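Local coordinates for cytosolic IMP-GMP specific 5'-nucleotidase (Legionella pneumophila subsp. pneumophila, PDB 4OHF), which probably hydrolyses purine nucleoside 5'-monophosphates such as IMP and GMP to the nucleoside and phosphate with the help of magnesium, at residues L39-V44 / F132-G137; K45-E50 / D170-N175; L244-R249 / D253-L258. All coordinates share one frame; numbering follows the deposited sequence.

Contact 1: L39-V44 / F132-G137; sequences LVYDLV and FCILYG
Y41 reaches across from helix 33-51 and lodges one corner of its ring against two successive residues of helix 129-143. Its CE2 lies 4.0 Å from L135 CB and, on the neighbouring residue, 4.0 Å from I134 CG2. One turn further along helix 33-51, V44 adds the second point of contact, with its CG1 3.6 Å from L135 CD2. L135 therefore sits between the two, its forked end offering CD1 to the tyrosine and CD2 to the valine, a job suited to a branched, flexible aliphatic chain. The CB of Y41 starts out alongside the partner helix rather than at it; placing CG anti to the backbone N (chi1 176°) lets the long ring close the distance. That length matters, because the axes of the two segments come no closer than 10.2 Å and cross at -40°. V44 and I134 both point toward the partner helix from CA, so short, beta-branched chains are enough to reach.

Further out, F63 meets the Y41 ring with its plane turned by about 50° and also touches I134, while V44 packs on C163 of helix 153-170. The phenol OH of Y41 is hydrogen-bonded to OE1 of Q138, one turn beyond I134. The interface is thus held by dispersion and the exclusion of water, and tyrosine fits a buried place here because Q138 satisfies its single polar atom.

Contact 2: K45-E50 / D170-N175; sequences KERLAE and DGTLKN
R47 on helix 33-51 and D170 approach from opposite directions and meet in a salt bridge. Both terminal nitrogens of the arginine converge on the same carboxylate oxygen: R47 NH2 donates to D170 OD2 over 2.5 Å, and R47 NH1 reaches that OD2 at 2.7 Å in a weak bond. Neither is straight, the N-H...O angle at NH2 being 133°, as expected when two donors share one acceptor. The oxygen lies at the edge of the guanidinium, near its plane, whereas the arginine comes down on OD2 from above the carboxylate; the two flat groups are turned 74° apart, so this is not the coplanar, two-oxygen pairing. Bends at chi2 and chi3 fold the arginine chain, and the side chain rests on C163 and K166 of helix 153-170.

Away from this point the contact is loose. T172 comes only to 4.4 Å, from its OG1 to R47 NH2, and its side chain leans instead on V167. D170 itself is exposed. G171 follows it at the N-cap position of helix 172-178, and its positive phi, readily adopted by glycine, lets the chain turn between helix 153-170 and helix 172-178. A single charged pair at the surface, competing with water, probably contributes modestly to stability; long, polar-tipped residues suit such a place because they can span a gap between backbones that do not pack.

Contact 3: L244-R249 / D253-L258; sequences LANKPR and DNLRFL. With PO4 (phosphate ion), chain H.
The loop after strand 240-243 carries K247, probably the motif III lysine of the HAD fold, and two residues later R249 begins the short turn that returns the chain to D253. That turn is closed by D253 N donating to R249 O (2.6 Å), an alpha-helical i+4 bond. R249 O also accepts from a water (3.1 Å), which in turn accepts from L255 N (2.9 Å), so one oxygen serves both the helical turn and the chain leaving it. D253 steadies that exit as well: its OD2 uses its anti lone pair to accept from N254 N at 2.6 Å. The side chains of R249 and D253 run side by side without bonding each other: R249 pairs with D253 of the second subunit and D253 with R249 of that subunit, while R249 NH1 bonds N254 OD1 of the second subunit. Beside them L255 CD1 comes 3.5 Å from N246 OD1, the side chains crossing at about a right angle. N246 has left-handed helical backbone angles, which asparagine tolerates well.

K247 NZ donates to phosphate O4 (2.8 Å), an ion probably from the crystallisation liquor that D25, T209 and N210 also hold. A cis peptide leads on to P248. Beyond L255 the chain enters strand 257-260, which pairs antiparallel with strand 277-281 while F257 packs on helix 284-290.

Contacts 1 and 2 both use helix 33-51 and lie with centres 11 Å apart. Contact 1 is buried and wholly apolar across its segments, whereas contact 2, at the surface, rests on charge. L173, in the second segment of contact 2, packs against L39 and L43, and L48 meets L135, so the two contacts join through leucines. Contact 3 stands apart, about 15 Å from contact 1 and 8 Å from contact 2 between nearest atoms. It too is a surface contact, but a local one within a loop, built on backbone and water bonds, with its charges paired to the second subunit, and it alone touches another subunit and the phosphate.

Contact 1: L39-V44 / F132-G137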
# COMPACT_ATOMS: atom_id res chain seq x y z
N LEU B 39 -35.54 13.59 1.84
CA LEU B 39 -35.86 12.87 0.62
C LEU B 39 -34.85 11.73 0.47
O LEU B 39 -35.24 10.56 0.35
CB LEU B 39 -35.76 13.80 -0.59
CG LEU B 39 -36.65 13.54 -1.81
CD1 LEU B 39 -35.93 14.02 -3.05
CD2 LEU B 39 -36.99 12.07 -1.96
N VAL B 40 -33.56 12.07 0.48
CA VAL B 40 -32.51 11.07 0.35
C VAL B 40 -32.72 9.97 1.37
O VAL B 40 -32.58 8.79 1.05
CB VAL B 40 -31.11 11.67 0.55
CG1 VAL B 40 -30.06 10.56 0.55
CG2 VAL B 40 -30.80 12.65 -0.57
N TYR B 41 -33.05 10.33 2.60
CA TYR B 41 -33.29 9.34 3.62
C TYR B 41 -34.40 8.39 3.14
O TYR B 41 -34.18 7.17 3.05
CB TYR B 41 -33.68 10.02 4.93
CG TYR B 41 -34.06 9.08 6.06
CD1 TYR B 41 -35.38 8.68 6.25
CD2 TYR B 41 -33.10 8.61 6.96
CE1 TYR B 41 -35.74 7.86 7.31
CE2 TYR B 41 -33.45 7.79 8.02
CZ TYR B 41 -34.77 7.42 8.19
OH TYR B 41 -35.14 6.61 9.25
N ASP B 42 -35.57 8.93 2.81
CA ASP B 42 -36.67 8.11 2.33
C ASP B 42 -36.28 7.23 1.14
O ASP B 42 -36.33 6.01 1.22
CB ASP B 42 -37.87 8.96 1.93
CG ASP B 42 -38.48 9.72 3.10
OD1 ASP B 42 -38.31 9.27 4.25
OD2 ASP B 42 -39.13 10.76 2.86
N LEU B 43 -35.87 7.84 0.04
CA LEU B 43 -35.48 7.07 -1.14
C LEU B 43 -34.52 5.93 -0.80
O LEU B 43 -34.68 4.82 -1.29
CB LEU B 43 -34.85 7.98 -2.20
CG LEU B 43 -35.72 9.10 -2.75
CD1 LEU B 43 -34.91 9.96 -3.70
CD2 LEU B 43 -36.93 8.52 -3.44
N VAL B 44 -33.51 6.21 0.04
CA VAL B 44 -32.51 5.20 0.42
C VAL B 44 -33.08 4.12 1.32
O VAL B 44 -32.75 2.95 1.17
CB VAL B 44 -31.31 5.85 1.16
CG1 VAL B 44 -30.38 4.77 1.71
CG2 VAL B 44 -30.53 6.73 0.21
N PHE B 132 -27.13 9.37 5.95
CA PHE B 132 -26.43 8.11 6.08
C PHE B 132 -26.28 7.73 7.56
O PHE B 132 -26.61 6.61 7.95
CB PHE B 132 -25.05 8.19 5.44
CG PHE B 132 -24.42 6.85 5.16
CD1 PHE B 132 -24.27 5.90 6.17
CD2 PHE B 132 -23.95 6.53 3.89
CE1 PHE B 132 -23.67 4.66 5.92
CE2 PHE B 132 -23.35 5.29 3.63
CZ PHE B 132 -23.21 4.36 4.65
N CYS B 133 -25.79 8.67 8.36
CA CYS B 133 -25.58 8.44 9.79
C CYS B 133 -26.85 8.09 10.53
O CYS B 133 -26.89 7.12 11.28
CB CYS B 133 -24.93 9.66 10.44
SG CYS B 133 -23.18 9.85 10.08
N ILE B 134 -27.90 8.88 10.33
CA ILE B 134 -29.16 8.61 11.00
C ILE B 134 -29.68 7.22 10.64
O ILE B 134 -29.99 6.41 11.52
CB ILE B 134 -30.22 9.65 10.62
CG1 ILE B 134 -29.80 11.03 11.12
CG2 ILE B 134 -31.56 9.23 11.21
CD1 ILE B 134 -30.71 12.15 10.67
N LEU B 135 -29.75 6.94 9.34
CA LEU B 135 -30.22 5.64 8.89
C LEU B 135 -29.36 4.51 9.45
O LEU B 135 -29.87 3.59 10.08
CB LEU B 135 -30.23 5.57 7.37
CG LEU B 135 -30.76 4.24 6.81
CD1 LEU B 135 -32.14 4.01 7.37
CD2 LEU B 135 -30.81 4.27 5.29
N TYR B 136 -28.04 4.59 9.24
CA TYR B 136 -27.14 3.55 9.72
C TYR B 136 -27.32 3.33 11.21
O TYR B 136 -27.34 2.20 11.69
CB TYR B 136 -25.69 3.92 9.45
CG TYR B 136 -24.72 2.81 9.78
CD1 TYR B 136 -24.67 1.65 9.02
CD2 TYR B 136 -23.84 2.93 10.86
CE1 TYR B 136 -23.78 0.63 9.31
CE2 TYR B 136 -22.94 1.91 11.16
CZ TYR B 136 -22.91 0.76 10.39
OH TYR B 136 -22.03 -0.24 10.71
N GLY B 137 -27.46 4.42 11.95
CA GLY B 137 -27.65 4.30 13.38
C GLY B 137 -28.86 3.44 13.70
O GLY B 137 -28.77 2.49 14.47

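Contact 2: K45-E50 / D170-N175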
# COMPACT_ATOMS: atom_id res chain seq x y z
N LYS B 45 -33.93 4.52 2.26
CA LYS B 45 -34.54 3.57 3.17
C LYS B 45 -35.47 2.66 2.38
O LYS B 45 -35.58 1.47 2.66
CB LYS B 45 -35.33 4.32 4.26
CG LYS B 45 -35.83 3.43 5.38
CD LYS B 45 -36.51 4.24 6.45
CE LYS B 45 -37.65 5.06 5.87
NZ LYS B 45 -38.39 5.81 6.91
N GLU B 46 -36.13 3.24 1.38
CA GLU B 46 -37.04 2.50 0.53
C GLU B 46 -36.29 1.46 -0.28
O GLU B 46 -36.61 0.27 -0.23
CB GLU B 46 -37.75 3.47 -0.40
CG GLU B 46 -38.60 2.84 -1.48
CD GLU B 46 -38.90 3.81 -2.60
OE1 GLU B 46 -39.48 4.88 -2.31
OE2 GLU B 46 -38.54 3.51 -3.76
N ARG B 47 -35.27 1.91 -1.01
CA ARG B 47 -34.47 1.03 -1.85
C ARG B 47 -33.88 -0.16 -1.09
O ARG B 47 -33.53 -1.18 -1.68
CB ARG B 47 -33.33 1.82 -2.52
CG ARG B 47 -32.44 1.00 -3.43
CD ARG B 47 -33.24 0.34 -4.53
NE ARG B 47 -33.90 1.34 -5.36
CZ ARG B 47 -33.33 1.91 -6.42
NH1 ARG B 47 -32.09 1.59 -6.77
NH2 ARG B 47 -34.01 2.83 -7.12
N LEU B 48 -33.79 -0.03 0.24
CA LEU B 48 -33.26 -1.10 1.07
C LEU B 48 -34.29 -2.20 1.29
O LEU B 48 -34.00 -3.38 1.12
CB LEU B 48 -32.82 -0.56 2.43
CG LEU B 48 -31.45 0.12 2.47
CD1 LEU B 48 -31.21 0.70 3.85
CD2 LEU B 48 -30.38 -0.89 2.10
N ALA B 49 -35.50 -1.80 1.68
CA ALA B 49 -36.57 -2.74 1.93
C ALA B 49 -37.05 -3.42 0.66
O ALA B 49 -37.76 -4.42 0.72
CB ALA B 49 -37.74 -2.02 2.60
N GLU B 50 -36.65 -2.88 -0.49
CA GLU B 50 -37.08 -3.44 -1.76
C GLU B 50 -36.04 -4.27 -2.50
O GLU B 50 -36.23 -5.47 -2.70
CB GLU B 50 -37.60 -2.32 -2.67
CG GLU B 50 -38.76 -1.55 -2.04
CD GLU B 50 -39.41 -0.56 -2.99
OE1 GLU B 50 -40.35 0.15 -2.55
OE2 GLU B 50 -38.99 -0.49 -4.17
N ASP B 170 -30.16 6.44 -10.40
CA ASP B 170 -31.48 6.06 -10.88
C ASP B 170 -32.16 7.24 -11.54
O ASP B 170 -32.84 7.10 -12.55
CB ASP B 170 -32.37 5.62 -9.72
CG ASP B 170 -32.25 4.16 -9.41
OD1 ASP B 170 -32.40 3.35 -10.35
OD2 ASP B 170 -32.01 3.83 -8.24
N GLY B 171 -31.96 8.40 -10.95
CA GLY B 171 -32.60 9.59 -11.47
C GLY B 171 -33.88 9.74 -10.68
O GLY B 171 -34.65 10.68 -10.88
N THR B 172 -34.12 8.79 -9.78
CA THR B 172 -35.31 8.82 -8.93
C THR B 172 -35.31 10.10 -8.08
O THR B 172 -36.34 10.73 -7.89
CB THR B 172 -35.36 7.58 -7.99
OG1 THR B 172 -34.02 7.18 -7.65
CG2 THR B 172 -36.07 6.42 -8.67
N LEU B 173 -34.13 10.48 -7.58
CA LEU B 173 -33.99 11.68 -6.77
C LEU B 173 -34.22 12.90 -7.64
O LEU B 173 -34.94 13.83 -7.26
CB LEU B 173 -32.59 11.74 -6.16
CG LEU B 173 -32.35 12.53 -4.87
CD1 LEU B 173 -30.87 12.87 -4.78
CD2 LEU B 173 -33.17 13.79 -4.84
N LYS B 174 -33.61 12.90 -8.83
CA LYS B 174 -33.72 14.02 -9.76
C LYS B 174 -35.17 14.31 -10.15
O LYS B 174 -35.62 15.45 -10.08
CB LYS B 174 -32.92 13.75 -11.04
CG LYS B 174 -31.45 13.42 -10.83
CD LYS B 174 -30.61 14.65 -10.53
CE LYS B 174 -29.13 14.28 -10.56
NZ LYS B 174 -28.25 15.41 -10.14
N ASN B 175 -35.89 13.28 -10.57
CA ASN B 175 -37.27 13.45 -11.00
C ASN B 175 -38.16 14.01 -9.90
O ASN B 175 -39.00 14.87 -10.15
CB ASN B 175 -37.85 12.13 -11.51
CG ASN B 175 -37.25 11.70 -12.85
OD1 ASN B 175 -36.62 12.50 -13.56
ND2 ASN B 175 -37.47 10.44 -13.22

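Contact 3: L244-R249 / D253-L258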
# COMPACT_ATOMS: atom_id res chain seq x y z
N LEU B 244 -21.97 16.15 -15.92
CA LEU B 244 -21.54 14.78 -15.64
C LEU B 244 -20.02 14.86 -15.55
O LEU B 244 -19.28 14.08 -16.16
CB LEU B 244 -21.98 13.83 -16.76
CG LEU B 244 -23.41 13.28 -16.69
CD1 LEU B 244 -23.70 12.44 -17.92
CD2 LEU B 244 -23.61 12.44 -15.43
N ALA B 245 -19.56 15.84 -14.78
CA ALA B 245 -18.14 16.09 -14.61
C ALA B 245 -17.41 14.90 -14.06
O ALA B 245 -16.24 14.69 -14.36
CB ALA B 245 -17.93 17.30 -13.71
N ASN B 246 -18.10 14.12 -13.25
CA ASN B 246 -17.51 12.94 -12.64
C ASN B 246 -16.37 13.32 -11.67
O ASN B 246 -15.25 12.81 -11.77
CB ASN B 246 -17.01 11.98 -13.73
CG ASN B 246 -16.80 10.56 -13.21
OD1 ASN B 246 -16.44 9.67 -13.98
ND2 ASN B 246 -17.04 10.34 -11.92
N LYS B 247 -16.67 14.22 -10.75
CA LYS B 247 -15.71 14.63 -9.74
C LYS B 247 -15.74 13.50 -8.70
O LYS B 247 -16.75 12.82 -8.53
CB LYS B 247 -16.14 15.95 -9.10
CG LYS B 247 -16.09 17.14 -10.04
CD LYS B 247 -16.76 18.38 -9.43
CE LYS B 247 -18.28 18.15 -9.26
NZ LYS B 247 -18.99 19.32 -8.67
N PRO B 248 -14.65 13.31 -7.95
CA PRO B 248 -13.39 14.06 -7.99
C PRO B 248 -12.48 13.71 -9.15
O PRO B 248 -11.57 14.48 -9.50
CB PRO B 248 -12.75 13.70 -6.65
CG PRO B 248 -13.16 12.27 -6.50
CD PRO B 248 -14.63 12.30 -6.89
N ARG B 249 -12.71 12.55 -9.76
CA ARG B 249 -11.86 12.10 -10.87
C ARG B 249 -11.66 13.15 -11.94
O ARG B 249 -10.62 13.16 -12.61
CB ARG B 249 -12.39 10.80 -11.47
CG ARG B 249 -12.02 9.58 -10.65
CD ARG B 249 -12.21 8.28 -11.42
NE ARG B 249 -13.62 7.96 -11.59
CZ ARG B 249 -14.07 6.80 -12.06
NH1 ARG B 249 -15.38 6.60 -12.17
NH2 ARG B 249 -13.21 5.85 -12.41
N ASP B 253 -8.07 12.58 -12.79
CA ASP B 253 -8.05 11.53 -13.80
C ASP B 253 -7.83 12.11 -15.20
O ASP B 253 -7.46 13.27 -15.34
CB ASP B 253 -9.34 10.73 -13.73
CG ASP B 253 -9.12 9.27 -14.03
OD1 ASP B 253 -9.71 8.41 -13.32
OD2 ASP B 253 -8.35 8.99 -14.98
N ASN B 254 -8.06 11.30 -16.23
CA ASN B 254 -7.85 11.78 -17.60
C ASN B 254 -9.01 11.43 -18.54
O ASN B 254 -8.81 11.23 -19.74
CB ASN B 254 -6.56 11.19 -18.15
CG ASN B 254 -6.60 9.68 -18.20
OD1 ASN B 254 -5.66 9.04 -18.68
ND2 ASN B 254 -7.69 9.09 -17.72
N LEU B 255 -10.21 11.35 -17.99
CA LEU B 255 -11.40 11.05 -18.77
C LEU B 255 -11.58 12.15 -19.82
O LEU B 255 -11.25 13.31 -19.58
CB LEU B 255 -12.59 10.96 -17.81
CG LEU B 255 -12.25 10.00 -16.65
CD1 LEU B 255 -13.39 9.92 -15.65
CD2 LEU B 255 -11.92 8.61 -17.21
N ARG B 256 -12.08 11.79 -21.00
CA ARG B 256 -12.23 12.78 -22.06
C ARG B 256 -13.48 13.65 -22.03
O ARG B 256 -14.49 13.31 -21.41
CB ARG B 256 -12.11 12.11 -23.44
CG ARG B 256 -13.13 10.99 -23.74
CD ARG B 256 -13.33 10.77 -25.26
NE ARG B 256 -12.06 10.63 -26.00
CZ ARG B 256 -11.18 9.64 -25.82
NH1 ARG B 256 -10.06 9.61 -26.54
NH2 ARG B 256 -11.42 8.68 -24.93
N PHE B 257 -13.38 14.79 -22.70
CA PHE B 257 -14.48 15.73 -22.82
C PHE B 257 -15.38 15.28 -23.97
O PHE B 257 -14.95 14.59 -24.89
CB PHE B 257 -13.95 17.13 -23.16
CG PHE B 257 -13.55 17.94 -21.96
CD1 PHE B 257 -14.51 18.51 -21.13
CD2 PHE B 257 -12.21 18.17 -21.69
CE1 PHE B 257 -14.15 19.29 -20.05
CE2 PHE B 257 -11.83 18.96 -20.60
CZ PHE B 257 -12.81 19.52 -19.78
N LEU B 258 -16.64 15.69 -23.90
CA LEU B 258 -17.62 15.38 -24.93
C LEU B 258 -18.33 16.70 -25.18
O LEU B 258 -18.71 17.40 -24.24
CB LEU B 258 -18.60 14.31 -24.45
CG LEU B 258 -18.03 12.88 -24.40
CD1 LEU B 258 -19.04 11.92 -23.82
CD2 LEU B 258 -17.66 12.46 -25.81
P PO4 H . -22.98 18.95 -8.43
O1 PO4 H . -23.94 17.84 -8.68
O2 PO4 H . -22.93 19.25 -6.98
O3 PO4 H . -23.42 20.16 -9.17
O4 PO4 H . -21.63 18.53 -8.88
O HOH W 1 -10.83 12.92 -15.68